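Local coordinates for putative Lipoprotein (Shewanella oneidensis, PDB 3U24) that is a putative lipoprotein of unknown function that binds zinc and calcium ions and belongs to the DUF885 family within the peptidase MA clan, at residues K312-R316 with D317-S321; T445-M448 with M449-G453; L189-Q192 with V193-G197. All coordinates share one frame; numbering follows the deposited sequence. Where two conformers were deposited one is given.

Contact 1: K312-R316 with D317-S321. With ZN (zinc ion), chain E.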
loop_
_atom_site.group_PDB
_atom_site.type_symbol
_atom_site.label_atom_id
_atom_site.label_comp_id
_atom_site.label_asym_id
_atom_site.label_seq_id
_atom_site.Cartn_x
_atom_site.Cartn_y
_atom_site.Cartn_z
ATOM N N LYS A 312 20.527 -16.570 13.969
ATOM C CA LYS A 312 20.545 -15.808 15.218
ATOM C C LYS A 312 19.287 -14.956 15.248
ATOM O O LYS A 312 19.115 -14.042 14.420
ATOM C CB LYS A 312 21.807 -14.941 15.339
ATOM C CG LYS A 312 22.026 -14.296 16.729
ATOM C CD LYS A 312 23.248 -13.347 16.731
ATOM C CE LYS A 312 23.342 -12.462 17.980
ATOM N NZ LYS A 312 23.489 -13.249 19.238
ATOM N N HIS A 313 18.390 -15.239 16.182
ATOM C CA HIS A 313 17.131 -14.506 16.242
ATOM C C HIS A 313 16.597 -14.544 17.609
ATOM O O HIS A 313 17.034 -15.359 18.420
ATOM C CB HIS A 313 16.100 -15.071 15.291
ATOM C CG HIS A 313 15.792 -16.518 15.532
ATOM N ND1 HIS A 313 15.047 -16.924 16.556
ATOM C CD2 HIS A 313 16.186 -17.662 14.848
ATOM C CE1 HIS A 313 14.951 -18.264 16.533
ATOM N NE2 HIS A 313 15.607 -18.704 15.459
ATOM N N VAL A 314 15.642 -13.664 17.892
ATOM C CA VAL A 314 15.030 -13.662 19.204
ATOM C C VAL A 314 14.288 -14.975 19.388
ATOM O O VAL A 314 13.795 -15.546 18.410
ATOM C CB VAL A 314 14.079 -12.439 19.422
ATOM C CG1 VAL A 314 12.858 -12.529 18.516
ATOM C CG2 VAL A 314 13.667 -12.366 20.883
ATOM N N LYS A 315 14.248 -15.460 20.626
ATOM C CA LYS A 315 13.433 -16.618 20.994
ATOM C C LYS A 315 11.983 -16.258 20.738
ATOM O O LYS A 315 11.569 -15.141 20.986
ATOM C CB LYS A 315 13.608 -17.018 22.479
ATOM C CG LYS A 315 14.707 -18.046 22.758
ATOM C CD LYS A 315 15.072 -18.129 24.248
ATOM C CE LYS A 315 16.360 -17.343 24.588
ATOM N NZ LYS A 315 16.406 -16.819 25.991
ATOM N N ARG A 316 11.234 -17.232 20.254
ATOM C CA ARG A 316 9.891 -17.043 19.788
ATOM C C ARG A 316 8.963 -16.365 20.787
ATOM O O ARG A 316 8.297 -15.401 20.438
ATOM C CB ARG A 316 9.358 -18.407 19.419
ATOM C CG ARG A 316 7.901 -18.469 19.060
ATOM C CD ARG A 316 7.453 -19.924 18.855
ATOM N NE ARG A 316 6.098 -19.919 18.331
ATOM C CZ ARG A 316 5.393 -20.999 18.030
ATOM N NH1 ARG A 316 5.917 -22.216 18.181
ATOM N NH2 ARG A 316 4.156 -20.854 17.569
ATOM N N ASP A 317 8.922 -16.881 22.008
ATOM C CA ASP A 317 8.027 -16.372 23.044
ATOM C C ASP A 317 8.411 -14.935 23.519
ATOM O O ASP A 317 7.592 -14.251 24.113
ATOM C CB ASP A 317 7.972 -17.358 24.231
ATOM C CG ASP A 317 7.120 -18.640 23.947
ATOM O OD1 ASP A 317 6.513 -18.795 22.860
ATOM O OD2 ASP A 317 7.055 -19.509 24.853
ATOM N N ASP A 318 9.628 -14.475 23.205
ATOM C CA ASP A 318 10.066 -13.119 23.525
ATOM C C ASP A 318 9.973 -12.105 22.382
ATOM O O ASP A 318 10.488 -11.021 22.496
ATOM C CB ASP A 318 11.501 -13.156 24.050
ATOM C CG ASP A 318 11.618 -13.969 25.325
ATOM O OD1 ASP A 318 10.648 -13.984 26.113
ATOM O OD2 ASP A 318 12.677 -14.602 25.518
ATOM N N PHE A 319 9.311 -12.458 21.297
ATOM C CA PHE A 319 9.302 -11.642 20.104
ATOM C C PHE A 319 8.753 -10.231 20.431
ATOM O O PHE A 319 9.400 -9.214 20.170
ATOM C CB PHE A 319 8.472 -12.322 19.004
ATOM C CG PHE A 319 8.455 -11.566 17.712
ATOM C CD1 PHE A 319 9.556 -11.552 16.892
ATOM C CD2 PHE A 319 7.324 -10.875 17.306
ATOM C CE1 PHE A 319 9.545 -10.839 15.690
ATOM C CE2 PHE A 319 7.301 -10.159 16.105
ATOM C CZ PHE A 319 8.418 -10.122 15.308
ATOM N N VAL A 320 7.580 -10.212 21.025
ATOM C CA VAL A 320 6.844 -8.967 21.345
ATOM C C VAL A 320 7.627 -8.119 22.376
ATOM O O VAL A 320 7.803 -6.959 22.180
ATOM C CB VAL A 320 5.401 -9.274 21.797
ATOM C CG1 VAL A 320 4.707 -8.016 22.272
ATOM C CG2 VAL A 320 4.600 -9.917 20.634
ATOM N N SER A 321 8.116 -8.718 23.444
ATOM C CA SER A 321 9.013 -8.050 24.378
ATOM C C SER A 321 10.275 -7.494 23.746
ATOM O O SER A 321 10.743 -6.436 24.183
ATOM C CB SER A 321 9.474 -9.036 25.436
ATOM O OG SER A 321 8.403 -9.289 26.283
HETATM ZN ZN ZN E . 16.112 -20.575 15.249
#

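Contact 2: T445-M448 with M449-G453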
loop_
_atom_site.group_PDB
_atom_site.type_symbol
_atom_site.label_atom_id
_atom_site.label_comp_id
_atom_site.label_asym_id
_atom_site.label_seq_id
_atom_site.Cartn_x
_atom_site.Cartn_y
_atom_site.Cartn_z
ATOM N N THR A 445 14.818 5.869 6.015
ATOM C CA THR A 445 15.314 5.900 7.401
ATOM C C THR A 445 16.231 4.731 7.765
ATOM O O THR A 445 17.151 4.880 8.570
ATOM C CB THR A 445 14.210 6.047 8.461
ATOM O OG1 THR A 445 13.360 4.904 8.423
ATOM C CG2 THR A 445 13.448 7.342 8.271
ATOM N N GLU A 446 16.004 3.586 7.145
ATOM C CA GLU A 446 16.859 2.443 7.373
ATOM C C GLU A 446 18.319 2.780 6.977
ATOM O O GLU A 446 19.264 2.581 7.746
ATOM C CB GLU A 446 16.352 1.229 6.586
ATOM C CG GLU A 446 14.862 0.950 6.729
ATOM C CD GLU A 446 14.308 0.022 5.648
ATOM O OE1 GLU A 446 15.081 -0.391 4.759
ATOM O OE2 GLU A 446 13.095 -0.293 5.681
ATOM N N ARG A 447 18.480 3.340 5.796
ATOM C CA ARG A 447 19.792 3.668 5.301
ATOM C C ARG A 447 20.436 4.783 6.129
ATOM O O ARG A 447 21.584 4.670 6.579
ATOM C CB ARG A 447 19.677 4.009 3.815
ATOM C CG ARG A 447 20.843 4.731 3.181
ATOM C CD ARG A 447 22.049 3.879 2.957
ATOM N NE ARG A 447 21.758 2.854 1.950
ATOM C CZ ARG A 447 22.669 2.205 1.207
ATOM N NH1 ARG A 447 23.988 2.469 1.332
ATOM N NH2 ARG A 447 22.226 1.293 0.331
HETATM N N MSE A 448 19.676 5.848 6.345
HETATM C CA MSE A 448 20.147 7.008 7.112
HETATM C C MSE A 448 20.577 6.577 8.517
HETATM O O MSE A 448 21.638 6.957 8.952
HETATM C CB MSE A 448 19.044 8.066 7.177
HETATM C CG MSE A 448 19.404 9.331 7.908
HETATM SE SE MSE A 448 18.994 9.114 9.802
HETATM C CE MSE A 448 17.020 9.081 9.690
HETATM N N MSE A 449 19.775 5.777 9.222
HETATM C CA MSE A 449 20.194 5.317 10.582
HETATM C C MSE A 449 21.531 4.560 10.600
HETATM O O MSE A 449 22.346 4.801 11.473
HETATM C CB MSE A 449 19.143 4.425 11.232
HETATM C CG MSE A 449 17.873 5.151 11.540
HETATM SE SE MSE A 449 18.037 6.222 13.176
HETATM C CE MSE A 449 17.535 4.773 14.468
ATOM N N LEU A 450 21.726 3.653 9.645
ATOM C CA LEU A 450 22.974 2.935 9.559
ATOM C C LEU A 450 24.106 3.874 9.194
ATOM O O LEU A 450 25.192 3.805 9.796
ATOM C CB LEU A 450 22.916 1.781 8.553
ATOM C CG LEU A 450 22.052 0.551 8.835
ATOM C CD1 LEU A 450 22.321 -0.527 7.779
ATOM C CD2 LEU A 450 22.364 -0.016 10.168
ATOM N N GLU A 451 23.871 4.758 8.230
ATOM C CA GLU A 451 24.917 5.738 7.852
ATOM C C GLU A 451 25.340 6.589 9.041
ATOM O O GLU A 451 26.524 6.957 9.135
ATOM C CB GLU A 451 24.475 6.671 6.716
ATOM C CG GLU A 451 24.312 5.998 5.349
ATOM C CD GLU A 451 23.884 6.956 4.246
ATOM O OE1 GLU A 451 23.447 8.101 4.551
ATOM O OE2 GLU A 451 23.993 6.565 3.054
ATOM N N GLU A 452 24.391 6.885 9.937
ATOM C CA GLU A 452 24.669 7.741 11.113
ATOM C C GLU A 452 25.247 6.939 12.269
ATOM O O GLU A 452 25.475 7.478 13.356
ATOM C CB GLU A 452 23.398 8.465 11.610
ATOM C CG GLU A 452 22.883 9.560 10.711
ATOM C CD GLU A 452 23.950 10.574 10.344
ATOM O OE1 GLU A 452 24.535 11.192 11.276
ATOM O OE2 GLU A 452 24.203 10.757 9.115
ATOM N N GLY A 453 25.455 5.642 12.057
ATOM C CA GLY A 453 26.175 4.853 13.027
ATOM C C GLY A 453 25.346 3.856 13.801
ATOM O O GLY A 453 25.866 3.285 14.745
HETATM O O HOH W 1 25.509 4.485 2.401
#

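Contact 3: L189-Q192 with V193-G197. With IMD (imidazole), chain B.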
loop_
_atom_site.group_PDB
_atom_site.type_symbol
_atom_site.label_atom_id
_atom_site.label_comp_id
_atom_site.label_asym_id
_atom_site.label_seq_id
_atom_site.Cartn_x
_atom_site.Cartn_y
_atom_site.Cartn_z
ATOM N N LEU A 189 -25.506 -13.572 9.269
ATOM C CA LEU A 189 -26.180 -12.304 8.995
ATOM C C LEU A 189 -27.701 -12.492 9.130
ATOM O O LEU A 189 -28.393 -11.666 9.723
ATOM C CB LEU A 189 -25.798 -11.775 7.618
ATOM C CG LEU A 189 -26.493 -10.516 7.108
ATOM C CD1 LEU A 189 -26.147 -9.319 8.008
ATOM C CD2 LEU A 189 -26.117 -10.293 5.636
ATOM N N LEU A 190 -28.219 -13.606 8.642
ATOM C CA LEU A 190 -29.650 -13.866 8.799
ATOM C C LEU A 190 -30.095 -13.932 10.276
ATOM O O LEU A 190 -31.165 -13.413 10.630
ATOM C CB LEU A 190 -30.082 -15.117 8.062
ATOM C CG LEU A 190 -29.936 -15.067 6.543
ATOM C CD1 LEU A 190 -30.300 -16.449 5.964
ATOM C CD2 LEU A 190 -30.823 -13.968 5.964
ATOM N N LYS A 191 -29.267 -14.531 11.120
ATOM C CA LYS A 191 -29.550 -14.626 12.534
ATOM C C LYS A 191 -29.546 -13.234 13.168
ATOM O O LYS A 191 -30.467 -12.900 13.920
ATOM C CB LYS A 191 -28.559 -15.585 13.233
ATOM C CG LYS A 191 -28.658 -15.696 14.767
ATOM C CD LYS A 191 -27.567 -16.598 15.401
ATOM C CE LYS A 191 -27.539 -18.043 14.834
ATOM N NZ LYS A 191 -26.469 -18.967 15.367
ATOM N N GLN A 192 -28.539 -12.418 12.867
ATOM C CA GLN A 192 -28.537 -11.031 13.351
ATOM C C GLN A 192 -29.831 -10.311 12.962
ATOM O O GLN A 192 -30.416 -9.613 13.776
ATOM C CB GLN A 192 -27.375 -10.216 12.790
ATOM C CG GLN A 192 -26.011 -10.582 13.312
ATOM C CD GLN A 192 -25.015 -9.410 13.179
ATOM O OE1 GLN A 192 -24.814 -8.651 14.130
ATOM N NE2 GLN A 192 -24.449 -9.236 11.982
ATOM N N VAL A 193 -30.260 -10.475 11.711
ATOM C CA VAL A 193 -31.496 -9.843 11.279
ATOM C C VAL A 193 -32.703 -10.385 12.075
ATOM O O VAL A 193 -33.439 -9.595 12.681
ATOM C CB VAL A 193 -31.721 -9.994 9.761
ATOM C CG1 VAL A 193 -33.138 -9.553 9.394
ATOM C CG2 VAL A 193 -30.659 -9.197 8.995
ATOM N N ALA A 194 -32.826 -11.708 12.170
ATOM C CA ALA A 194 -33.958 -12.338 12.856
ATOM C C ALA A 194 -34.107 -11.870 14.300
ATOM O O ALA A 194 -35.236 -11.735 14.778
ATOM C CB ALA A 194 -33.843 -13.864 12.821
ATOM N N ASP A 195 -32.990 -11.617 14.986
ATOM C CA ASP A 195 -33.028 -11.302 16.420
ATOM C C ASP A 195 -32.822 -9.807 16.742
ATOM O O ASP A 195 -32.712 -9.423 17.927
ATOM C CB ASP A 195 -31.992 -12.149 17.182
ATOM C CG ASP A 195 -32.316 -13.664 17.146
ATOM O OD1 ASP A 195 -33.504 -14.056 16.913
ATOM O OD2 ASP A 195 -31.366 -14.462 17.352
ATOM N N SER A 196 -32.787 -8.993 15.690
ATOM C CA SER A 196 -32.676 -7.541 15.792
ATOM C C SER A 196 -34.029 -6.897 16.152
ATOM O O SER A 196 -35.074 -7.557 16.214
ATOM C CB SER A 196 -32.240 -6.971 14.431
ATOM O OG SER A 196 -33.324 -7.007 13.516
ATOM N N GLY A 197 -33.986 -5.576 16.283
ATOM C CA GLY A 197 -35.146 -4.799 16.577
ATOM C C GLY A 197 -35.901 -4.356 15.344
ATOM O O GLY A 197 -36.846 -3.602 15.493
HETATM N N1 IMD B . -31.450 -18.436 14.849
HETATM C C2 IMD B . -31.758 -17.672 15.945
HETATM N N3 IMD B . -32.786 -16.853 15.621
HETATM C C4 IMD B . -33.123 -17.082 14.315
HETATM C C5 IMD B . -32.280 -18.079 13.826
#

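Contact 1: K312-R316 with D317-S321
The turn that starts helix 319-337 is built by Val314, Lys315 and Arg316 folding against Asp318 and Phe319, next to a zinc site to which His313 contributes. Two backbone bonds from residue i+3 to residue i, as in a 3-10 turn, shape it. Asp318 N donates to Lys315 O at 3.0 Å, and Phe319 N donates to Arg316 O at 3.2 Å. Asp318 occupies the N-cap position, but its side chain makes no capping bond.

Val314 straddles the turn with its two methyls. Its CG1, flanked by its own N and C at chi1 67°, meets the edge of the Phe319 ring, near the ring plane, 3.8 Å from CD1. Its CG2 packs on Asp318 CB at 3.9 Å. Phe319 itself is buried and leans on Val379 of strand 376-379. Lys315 NZ stays 4.4 Å from Asp318 OD2, a loose attraction between opposite charges and not a salt bridge.

The Arg316 chain is extended from CG to NE and lies on helix 387-396, touching Asn387, Ala390 and Leu394. Its NE is hydrogen-bonded to Leu382 O. The same helix supplies Glu391, which shares the zinc ion with His313. The His313 ring is fixed at both nitrogens. NE2 binds the zinc ion at 1.9 Å, while ND1 donates within the ring plane to Val314 O at 2.6 Å, an almost straight bond of 171°.

Contact 2: T445-M448 with M449-G453
The Arg447 guanidinium and the Glu451 carboxylate lie one turn apart on helix 435-451, their planes 77° apart. A water sits in plane at the guanidinium edge and bridges the two groups. It accepts from Arg447 NH1 at 2.7 Å and donates to Glu451 OE2, also at 2.7 Å. Glu451 OE2 approaches the guanidinium obliquely, and the charged atoms NH1 and OE2 do not touch. The direct contact is made lower down, where Arg447 CD comes within 3.3 Å of Glu451 OE2. The arginine chain leaves with CG opposite the backbone N, then bends at chi2 and chi3, which lays CG and CD beside the carboxylate. Arg447 NE is hydrogen-bonded to Tyr465 OH. Glu451 is gripped further by Tyr532 OH on OE2 and by a salt bridge from Arg535 to OE1. With these partners it would probably stay ionised.

This is the C-terminal end of the helix, closed by a Schellman motif. Gly453 has a positive phi of 109°, and its N returns to Leu450 O at 2.9 Å. Any side chain at Gly453 would collide with the carbonyl O of Glu452. Before that, regular helix bonds join Met449 N to Thr445 O and Glu451 N to Arg447 O.

On another face Glu446 OE2 accepts from His408 ND1, a second-shell bond to a zinc ligand. Met448 and Met449 are selenomethionines, and both lean on Ile339. Met449 CG presses on Thr445 O at 3.1 Å. The Met448 chain is bent, and its SE rests 4.0 Å from Glu452 CG.

Contact 3: L189-Q192 with V193-G197
Three successive helical bonds cross from 189-192 to 193-197, with Val193 N on Leu189 O, Ala194 N on Leu190 O at 2.8 Å, and Asp195 N on Lys191 O. Val193 faces the protein interior. Its CG2 rests 3.4 Å from Leu189 O, and its side chain packs on Phe206 and Leu142. Leu189 shares Phe206, while Leu190 leans on Phe210.

On the solvent side an imidazole, probably from the crystallisation liquor, sits among Lys191, Ala194 and Asp195. Its N3 donates to Asp195 OD1 at 3.2 Å. Ala194 CB touches its C4 at 3.6 Å, and Lys191 CG lies 3.9 Å from its C2. Lys191 NZ remains far from the Asp195 carboxylate, so the two charges form no salt bridge.

These residues form the last turn of helix 187-195 and the start of the loop that follows, packed between helices 138-148 and 200-234. Lys203 of the latter donates through NZ to Ala194 O and Ser196 O, a positive charge that would probably suit the carbonyls gathered near the helix end. Ser196 closes the turn. Its chi1 of 74° turns OG back toward Val193 O, 2.7 Å away, in the carbonyl plane and on a lone pair. Ser196 N reaches the same Val193 O at 3.1 Å, giving that oxygen two donors. OG also takes a bond from Leu198 N. With an alanine here, Val193 O would probably keep just the backbone donor of this pair, and Leu198 N would be left without its hydroxyl acceptor. Ser196 CB meanwhile packs 3.3 Å from Gln192 O.

From the N terminus the order is contact 3, contact 1, contact 2. Each is a continuous stretch of nine or ten residues, so the three follow in series, and none nests in or crosses another. Contact 3 closes the turn after helix 187-195 and sits against helices 138-148 and 200-234. Contact 1 joins the loop after helix 298-309 to the start of helix 319-337, beside helix 387-396. Contact 2 ends helix 435-451 among helices 401-409, 459-485 and 523-542. Contacts 1 and 2 have centres about 24 Å apart and adjoin different zinc sites. Contact 3 lies across the chain's centre from contact 2, about 55 Å away between centres.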